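Local coordinates for protein crispr-associated endoribonuclease CAS2 (Thermococcus onnurineus, PDB 5G4D) that probably cleaves single-stranded RNA as a magnesium-dependent endoribonuclease, and belongs to the adaptation machinery of CRISPR immunity, working as a homodimer that joins a Cas1 dimer, at residues Val6-Asp11 against Val63-Leu68; Asp11-Arg16 against Glu58-Val63. All blocks are in the same frame, centred on the assembly; numbering follows the deposited sequence.

Contact 1: Val6-Asp11 against Val63-Leu68; sequences VVIVYD and VVIYKL
Val6-Asp11 and Val63-Leu68 run antiparallel as neighbouring strands, their axes 4.7 Å apart, and two pairs of backbone hydrogen bonds join Val7 to Tyr66 and Val9 to Val64. Tyr66 N reaches Val7 O at 2.8 Å, the shortest of the four. The non-hydrogen-bonded positions alternate with these pairs: Val6, Ile8 and Tyr10 turn to one face with Val63 and Ile65. There Ile8 divides its two branches: CG2, anti to the backbone N, meets Val63 CG1 at 3.6 Å, whereas CG1 lies alongside Ile65, 4.0 Å from its CG2. Ile65 CG2 also touches Val6 CG1 at 3.9 Å, and Tyr10 adds just its CB, 4.0 Å from Val63 CG2, before its ring leads off. On the reverse face Val9 CG2 rests 3.7 Å from Val64 CB. The Tyr66 ring lies over Val64 CG1, which meets one ring face toward the rim, while Val7 O approaches the ring edge; the Tyr66 hydroxyl is hydrogen-bonded to Glu37 of the second subunit. Helix 42-55 packs on the Ile8 face through Phe45, Ile48 and Leu52, and Tyr10 inserts its ring against helix 17-25. Strand 35-40 flanks Val6-Asp11 on its other edge, and Val63-Lys67 pair with a strand of the second subunit, so this ferredoxin-like sheet continues across the dimer.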
ATOM      1  N   VAL A   6       9.113   5.426  -3.875  1.00 14.07           N
ATOM      2  CA  VAL A   6       8.445   5.034  -2.636  1.00 15.35           C
ATOM      3  C   VAL A   6       6.980   4.704  -2.890  1.00 14.91           C
ATOM      4  O   VAL A   6       6.327   5.254  -3.784  1.00 15.64           O
ATOM      5  CB  VAL A   6       8.560   6.116  -1.536  1.00 13.69           C
ATOM      6  CG1 VAL A   6      10.016   6.259  -1.085  1.00 16.88           C
ATOM      7  CG2 VAL A   6       7.985   7.450  -2.024  1.00 15.32           C
ATOM      8  N   VAL A   7       6.469   3.773  -2.092  1.00 12.52           N
ATOM      9  CA  VAL A   7       5.031   3.542  -1.953  1.00 12.93           C
ATOM     10  C   VAL A   7       4.726   3.761  -0.487  1.00 12.16           C
ATOM     11  O   VAL A   7       5.340   3.117   0.373  1.00 12.76           O
ATOM     12  CB  VAL A   7       4.599   2.127  -2.381  1.00 11.78           C
ATOM     13  CG1 VAL A   7       3.098   1.933  -2.098  1.00 13.48           C
ATOM     14  CG2 VAL A   7       4.935   1.853  -3.843  1.00 15.54           C
ATOM     15  N   ILE A   8       3.797   4.669  -0.192  1.00 11.05           N
ATOM     16  CA  ILE A   8       3.469   5.011   1.187  1.00 11.77           C
ATOM     17  C   ILE A   8       2.025   4.620   1.463  1.00 13.40           C
ATOM     18  O   ILE A   8       1.113   5.021   0.729  1.00 13.72           O
ATOM     19  CB  ILE A   8       3.681   6.506   1.477  1.00 13.29           C
ATOM     20  CG1 ILE A   8       5.142   6.878   1.237  1.00 13.91           C
ATOM     21  CG2 ILE A   8       3.264   6.819   2.919  1.00 13.65           C
ATOM     22  CD1 ILE A   8       5.486   8.276   1.738  1.00 13.09           C
ATOM     23  N   VAL A   9       1.820   3.844   2.522  1.00 11.28           N
ATOM     24  CA  VAL A   9       0.480   3.492   2.991  1.00 12.55           C
ATOM     25  C   VAL A   9       0.362   3.972   4.428  1.00 13.21           C
ATOM     26  O   VAL A   9       1.342   3.948   5.177  1.00 13.84           O
ATOM     27  CB  VAL A   9       0.214   1.972   2.893  1.00 14.33           C
ATOM     28  CG1 VAL A   9       0.294   1.518   1.454  1.00 14.95           C
ATOM     29  CG2 VAL A   9       1.212   1.201   3.753  1.00 15.97           C
ATOM     30  N   TYR A  10      -0.824   4.431   4.819  1.00 12.68           N
ATOM     31  CA  TYR A  10      -0.942   4.969   6.171  1.00 15.20           C
ATOM     32  C   TYR A  10      -2.292   4.627   6.777  1.00 16.39           C
ATOM     33  O   TYR A  10      -3.306   4.506   6.088  1.00 16.95           O
ATOM     34  CB  TYR A  10      -0.712   6.487   6.228  1.00 15.04           C
ATOM     35  CG  TYR A  10      -1.590   7.318   5.322  1.00 14.96           C
ATOM     36  CD1 TYR A  10      -1.194   7.621   4.030  1.00 14.50           C
ATOM     37  CD2 TYR A  10      -2.806   7.828   5.774  1.00 19.13           C
ATOM     38  CE1 TYR A  10      -1.979   8.378   3.196  1.00 17.25           C
ATOM     39  CE2 TYR A  10      -3.603   8.603   4.949  1.00 20.34           C
ATOM     40  CZ  TYR A  10      -3.179   8.881   3.663  1.00 19.18           C
ATOM     41  OH  TYR A  10      -3.950   9.654   2.824  1.00 19.05           O
ATOM     42  N   ASP A  11      -2.257   4.452   8.089  1.00 15.95           N
ATOM     43  CA  ASP A  11      -3.405   4.106   8.920  1.00 18.84           C
ATOM     44  C   ASP A  11      -3.383   5.149  10.032  1.00 18.06           C
ATOM     45  O   ASP A  11      -2.608   5.008  10.981  1.00 19.03           O
ATOM     46  CB  ASP A  11      -3.240   2.683   9.445  1.00 21.63           C
ATOM     47  CG  ASP A  11      -4.509   2.104   9.987  1.00 30.19           C
ATOM     48  OD1 ASP A  11      -5.358   2.884  10.469  1.00 28.19           O
ATOM     49  OD2 ASP A  11      -4.644   0.859   9.925  1.00 35.07           O
ATOM     50  N   VAL A  63       2.510   4.685   9.557  1.00 18.86           N
ATOM     51  CA  VAL A  63       2.853   4.943   8.166  1.00 19.19           C
ATOM     52  C   VAL A  63       3.936   3.947   7.780  1.00 18.17           C
ATOM     53  O   VAL A  63       4.916   3.783   8.512  1.00 18.43           O
ATOM     54  CB  VAL A  63       3.348   6.386   7.948  1.00 18.32           C
ATOM     55  CG1 VAL A  63       3.592   6.634   6.474  1.00 17.67           C
ATOM     56  CG2 VAL A  63       2.372   7.413   8.532  1.00 18.30           C
ATOM     57  N   VAL A  64       3.744   3.256   6.661  1.00 14.34           N
ATOM     58  CA  VAL A  64       4.749   2.344   6.121  1.00 15.95           C
ATOM     59  C   VAL A  64       5.238   2.925   4.804  1.00 14.25           C
ATOM     60  O   VAL A  64       4.436   3.205   3.905  1.00 12.44           O
ATOM     61  CB  VAL A  64       4.202   0.921   5.928  1.00 17.39           C
ATOM     62  CG1 VAL A  64       5.257   0.032   5.258  1.00 16.65           C
ATOM     63  CG2 VAL A  64       3.782   0.331   7.261  1.00 19.05           C
ATOM     64  N   ILE A  65       6.547   3.128   4.701  1.00 14.17           N
ATOM     65  CA  ILE A  65       7.174   3.665   3.500  1.00 14.55           C
ATOM     66  C   ILE A  65       8.007   2.547   2.881  1.00 15.55           C
ATOM     67  O   ILE A  65       9.118   2.246   3.350  1.00 15.63           O
ATOM     68  CB  ILE A  65       8.033   4.898   3.809  1.00 15.58           C
ATOM     69  CG1 ILE A  65       7.187   5.939   4.550  1.00 16.52           C
ATOM     70  CG2 ILE A  65       8.629   5.462   2.522  1.00 17.28           C
ATOM     71  CD1 ILE A  65       7.988   7.147   5.018  1.00 20.51           C
ATOM     72  N   TYR A  66       7.493   1.950   1.803  1.00 13.31           N
ATOM     73  CA  TYR A  66       8.279   0.989   1.034  1.00 13.77           C
ATOM     74  C   TYR A  66       9.281   1.746   0.177  1.00 14.29           C
ATOM     75  O   TYR A  66       8.909   2.707  -0.503  1.00 15.43           O
ATOM     76  CB  TYR A  66       7.365   0.145   0.146  1.00 12.92           C
ATOM     77  CG  TYR A  66       6.401  -0.721   0.929  1.00 13.65           C
ATOM     78  CD1 TYR A  66       6.812  -1.937   1.455  1.00 16.94           C
ATOM     79  CD2 TYR A  66       5.080  -0.318   1.139  1.00 14.79           C
ATOM     80  CE1 TYR A  66       5.940  -2.734   2.171  1.00 16.26           C
ATOM     81  CE2 TYR A  66       4.200  -1.102   1.863  1.00 14.72           C
ATOM     82  CZ  TYR A  66       4.641  -2.313   2.374  1.00 17.38           C
ATOM     83  OH  TYR A  66       3.774  -3.101   3.092  1.00 17.19           O
ATOM     84  N   LYS A  67      10.557   1.320   0.205  1.00 15.25           N
ATOM     85  CA  LYS A  67      11.631   2.017  -0.496  1.00 14.71           C
ATOM     86  C   LYS A  67      12.138   1.103  -1.604  1.00 14.61           C
ATOM     87  O   LYS A  67      12.688   0.029  -1.319  1.00 15.69           O
ATOM     88  CB  LYS A  67      12.760   2.399   0.456  1.00 16.92           C
ATOM     89  CG  LYS A  67      12.293   3.186   1.663  1.00 17.27           C
ATOM     90  CD  LYS A  67      13.375   3.283   2.722  1.00 22.60           C
ATOM     91  CE  LYS A  67      13.177   4.554   3.517  1.00 31.00           C
ATOM     92  NZ  LYS A  67      13.937   4.645   4.823  1.00 29.19           N
ATOM     93  N   LEU A  68      11.929   1.533  -2.855  1.00 14.53           N
ATOM     94  CA  LEU A  68      12.162   0.702  -4.032  1.00 16.49           C
ATOM     95  C   LEU A  68      13.170   1.365  -4.961  1.00 18.48           C
ATOM     96  O   LEU A  68      13.424   2.566  -4.876  1.00 17.66           O
ATOM     97  CB  LEU A  68      10.855   0.428  -4.784  1.00 16.25           C
ATOM     98  CG  LEU A  68       9.700  -0.031  -3.887  1.00 16.87           C
ATOM     99  CD1 LEU A  68       8.395  -0.049  -4.656  1.00 20.16           C
ATOM    100  CD2 LEU A  68      10.001  -1.404  -3.302  1.00 22.56           C
TER

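Contact 2: Asp11-Arg16 against Glu58-Val63; sequences DVAVER and EDEDSV
Asp11 pairs with Ser62 through two backbone hydrogen bonds, Asp11 N to Ser62 O at 2.8 Å and Ser62 N to Asp11 O at 2.9 Å, the last antiparallel rung before the chains part. Its CB sits 3.4 Å from Ser62 OG, but the carboxylate, with CG anti to the backbone N (chi1 -164°), turns away from Glu58-Val63, and OD2 accepts a hydrogen bond from Asn33 N of the second subunit. Val12 follows with CG1 3.5 Å from Asp61 OD2 and CG2 beside Asp61 CB, laying an apolar flank across the carboxylate. The amide of Ala13 then donates to Asp61 OD1 at 2.9 Å, coming from above the carboxylate plane. A turn closed by Arg16 N to Ala13 O brings the arginine back toward the same acid. Bent at chi3 (-69°), Arg16 presents its guanidinium side-on: Arg16 NE meets the syn lone pair of Asp61 OD2 at 2.7 Å. Arg16 NH2 reaches Asp61 OD1 at 3.0 Å, from the face opposite the backbone amide already bound there. NH2 also bonds the anti lone pair of Glu60 OE1 at 3.0 Å, nearly in the guanidinium plane, and a water links Arg16 NH1 to that oxygen. Asp57 N supplies Asp61 OD2 with a second donor. Three donors besides the amide of Ala13 thus hold the buried Asp61 carboxylate, which probably stabilises its anionic form and ties the turn entering helix 17-25 next to Asp11, the predicted magnesium ligand.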
ATOM      1  N   ASP A  11      -2.257   4.452   8.089  1.00 15.95           N
ATOM      2  CA  ASP A  11      -3.405   4.106   8.920  1.00 18.84           C
ATOM      3  C   ASP A  11      -3.383   5.149  10.032  1.00 18.06           C
ATOM      4  O   ASP A  11      -2.608   5.008  10.981  1.00 19.03           O
ATOM      5  CB  ASP A  11      -3.240   2.683   9.445  1.00 21.63           C
ATOM      6  CG  ASP A  11      -4.509   2.104   9.987  1.00 30.19           C
ATOM      7  OD1 ASP A  11      -5.358   2.884  10.469  1.00 28.19           O
ATOM      8  OD2 ASP A  11      -4.644   0.859   9.925  1.00 35.07           O
ATOM      9  N   VAL A  12      -4.174   6.215   9.893  1.00 16.99           N
ATOM     10  CA  VAL A  12      -4.080   7.388  10.767  1.00 14.77           C
ATOM     11  C   VAL A  12      -5.463   7.669  11.333  1.00 19.82           C
ATOM     12  O   VAL A  12      -6.466   7.502  10.635  1.00 20.43           O
ATOM     13  CB  VAL A  12      -3.549   8.622  10.007  1.00 18.28           C
ATOM     14  CG1 VAL A  12      -3.577   9.876  10.893  1.00 20.48           C
ATOM     15  CG2 VAL A  12      -2.111   8.372   9.501  1.00 15.13           C
ATOM     16  N   ALA A  13      -5.512   8.116  12.587  1.00 19.12           N
ATOM     17  CA  ALA A  13      -6.793   8.373  13.234  1.00 21.55           C
ATOM     18  C   ALA A  13      -7.572   9.453  12.485  1.00 20.01           C
ATOM     19  O   ALA A  13      -7.011  10.310  11.798  1.00 17.83           O
ATOM     20  CB  ALA A  13      -6.577   8.781  14.689  1.00 21.28           C
ATOM     21  N   VAL A  14      -8.899   9.427  12.661  1.00 21.21           N
ATOM     22  CA  VAL A  14      -9.762  10.309  11.882  1.00 20.21           C
ATOM     23  C   VAL A  14      -9.447  11.787  12.111  1.00 20.02           C
ATOM     24  O   VAL A  14      -9.656  12.610  11.214  1.00 21.31           O
ATOM     25  CB  VAL A  14     -11.241  10.000  12.194  1.00 25.73           C
ATOM     26  CG1 VAL A  14     -11.565  10.348  13.628  1.00 26.09           C
ATOM     27  CG2 VAL A  14     -12.126  10.776  11.266  1.00 23.67           C
ATOM     28  N   GLU A  15      -8.965  12.159  13.302  1.00 22.19           N
ATOM     29  CA  GLU A  15      -8.688  13.574  13.561  1.00 24.75           C
ATOM     30  C   GLU A  15      -7.505  14.096  12.766  1.00 27.55           C
ATOM     31  O   GLU A  15      -7.338  15.319  12.654  1.00 26.61           O
ATOM     32  CB  GLU A  15      -8.404  13.831  15.043  1.00 26.19           C
ATOM     33  CG  GLU A  15      -9.573  13.654  15.971  1.00 29.91           C
ATOM     34  CD  GLU A  15      -9.718  12.224  16.450  1.00 35.46           C
ATOM     35  OE1 GLU A  15      -9.116  11.306  15.840  1.00 29.99           O
ATOM     36  OE2 GLU A  15     -10.442  12.014  17.449  1.00 39.80           O
ATOM     37  N   ARG A  16      -6.676  13.206  12.232  1.00 20.33           N
ATOM     38  CA  ARG A  16      -5.431  13.604  11.607  1.00 23.69           C
ATOM     39  C   ARG A  16      -5.281  13.127  10.173  1.00 22.58           C
ATOM     40  O   ARG A  16      -4.352  13.581   9.489  1.00 23.51           O
ATOM     41  CB  ARG A  16      -4.246  13.077  12.430  1.00 21.34           C
ATOM     42  CG  ARG A  16      -4.192  13.631  13.849  1.00 25.05           C
ATOM     43  CD  ARG A  16      -3.020  13.075  14.628  1.00 24.86           C
ATOM     44  NE  ARG A  16      -3.154  11.652  14.930  1.00 23.03           N
ATOM     45  CZ  ARG A  16      -3.854  11.167  15.951  1.00 27.40           C
ATOM     46  NH1 ARG A  16      -4.489  11.993  16.772  1.00 27.91           N
ATOM     47  NH2 ARG A  16      -3.909   9.861  16.168  1.00 25.39           N
ATOM     48  N   GLU A  58       2.510   9.379  17.015  1.00 27.78           N
ATOM     49  CA  GLU A  58       3.298   8.165  16.862  1.00 26.27           C
ATOM     50  C   GLU A  58       2.878   7.049  17.810  1.00 31.55           C
ATOM     51  O   GLU A  58       3.292   5.906  17.607  1.00 33.74           O
ATOM     52  CB  GLU A  58       4.785   8.493  17.023  1.00 32.51           C
ATOM     53  CG  GLU A  58       5.356   9.200  15.802  1.00 31.35           C
ATOM     54  CD  GLU A  58       6.767   9.727  16.010  1.00 33.62           C
ATOM     55  OE1 GLU A  58       7.695   8.905  16.177  1.00 31.82           O
ATOM     56  OE2 GLU A  58       6.946  10.969  16.000  1.00 31.60           O
ATOM     57  N   ASP A  59       2.044   7.331  18.814  1.00 34.10           N
ATOM     58  CA  ASP A  59       1.493   6.272  19.653  1.00 36.28           C
ATOM     59  C   ASP A  59       0.256   5.609  19.057  1.00 34.76           C
ATOM     60  O   ASP A  59      -0.117   4.520  19.509  1.00 34.76           O
ATOM     61  CB  ASP A  59       1.140   6.820  21.042  1.00 39.29           C
ATOM     62  CG  ASP A  59       2.357   7.025  21.912  1.00 42.29           C
ATOM     63  OD1 ASP A  59       3.199   6.103  21.981  1.00 45.51           O
ATOM     64  OD2 ASP A  59       2.475   8.111  22.521  1.00 46.05           O
ATOM     65  N   GLU A  60      -0.384   6.230  18.065  1.00 31.76           N
ATOM     66  CA  GLU A  60      -1.633   5.736  17.494  1.00 28.39           C
ATOM     67  C   GLU A  60      -1.511   5.364  16.026  1.00 30.33           C
ATOM     68  O   GLU A  60      -2.002   4.304  15.613  1.00 28.60           O
ATOM     69  CB  GLU A  60      -2.737   6.794  17.641  1.00 31.86           C
ATOM     70  CG  GLU A  60      -3.076   7.190  19.060  1.00 38.18           C
ATOM     71  CD  GLU A  60      -4.560   7.457  19.232  1.00 42.90           C
ATOM     72  OE1 GLU A  60      -5.134   8.183  18.391  1.00 42.76           O
ATOM     73  OE2 GLU A  60      -5.144   6.937  20.206  1.00 50.45           O
ATOM     74  N   ASP A  61      -0.889   6.220  15.225  1.00 25.04           N
ATOM     75  CA  ASP A  61      -0.923   6.110  13.776  1.00 24.65           C
ATOM     76  C   ASP A  61       0.230   5.255  13.266  1.00 23.90           C
ATOM     77  O   ASP A  61       1.234   5.042  13.953  1.00 23.61           O
ATOM     78  CB  ASP A  61      -0.866   7.502  13.150  1.00 21.92           C
ATOM     79  CG  ASP A  61      -1.940   8.427  13.694  1.00 25.46           C
ATOM     80  OD1 ASP A  61      -3.040   7.929  14.028  1.00 23.85           O
ATOM     81  OD2 ASP A  61      -1.694   9.652  13.780  1.00 23.54           O
ATOM     82  N   SER A  62       0.075   4.748  12.045  1.00 20.03           N
ATOM     83  CA  SER A  62       1.151   3.985  11.426  1.00 23.37           C
ATOM     84  C   SER A  62       1.286   4.364   9.960  1.00 21.51           C
ATOM     85  O   SER A  62       0.303   4.367   9.214  1.00 19.56           O
ATOM     86  CB  SER A  62       0.919   2.477  11.569  1.00 24.83           C
ATOM     87  OG  SER A  62      -0.113   2.021  10.713  1.00 35.76           O
ATOM     88  N   VAL A  63       2.510   4.685   9.557  1.00 18.86           N
ATOM     89  CA  VAL A  63       2.853   4.943   8.166  1.00 19.19           C
ATOM     90  C   VAL A  63       3.936   3.947   7.780  1.00 18.17           C
ATOM     91  O   VAL A  63       4.916   3.783   8.512  1.00 18.43           O
ATOM     92  CB  VAL A  63       3.348   6.386   7.948  1.00 18.32           C
ATOM     93  CG1 VAL A  63       3.592   6.634   6.474  1.00 17.67           C
ATOM     94  CG2 VAL A  63       2.372   7.413   8.532  1.00 18.30           C
TER
HETATM   95  O   HOH W   1      -6.718  10.448  18.075  1.00 39.71           O

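In the fold
Contact 2 continues the strand pairing of contact 1 by one pair and then passes into loops; they share Asp11 and Val63, with centres about 14 Å apart. Contact 1 lies in the core, its centre about 5 Å from that of the chain, and relies on backbone hydrogen bonds and on branched aliphatic side chains packed on both faces. Contact 2, its centre at about 13 Å, is partly buried: charged groups and a water replace the apolar packing. Tyr10 CB against Ser62 O, at 3.8 Å, joins the two. Both also reach the second subunit, contact 1 mainly through its extended sheet, contact 2 partly through the predicted metal-binding aspartate.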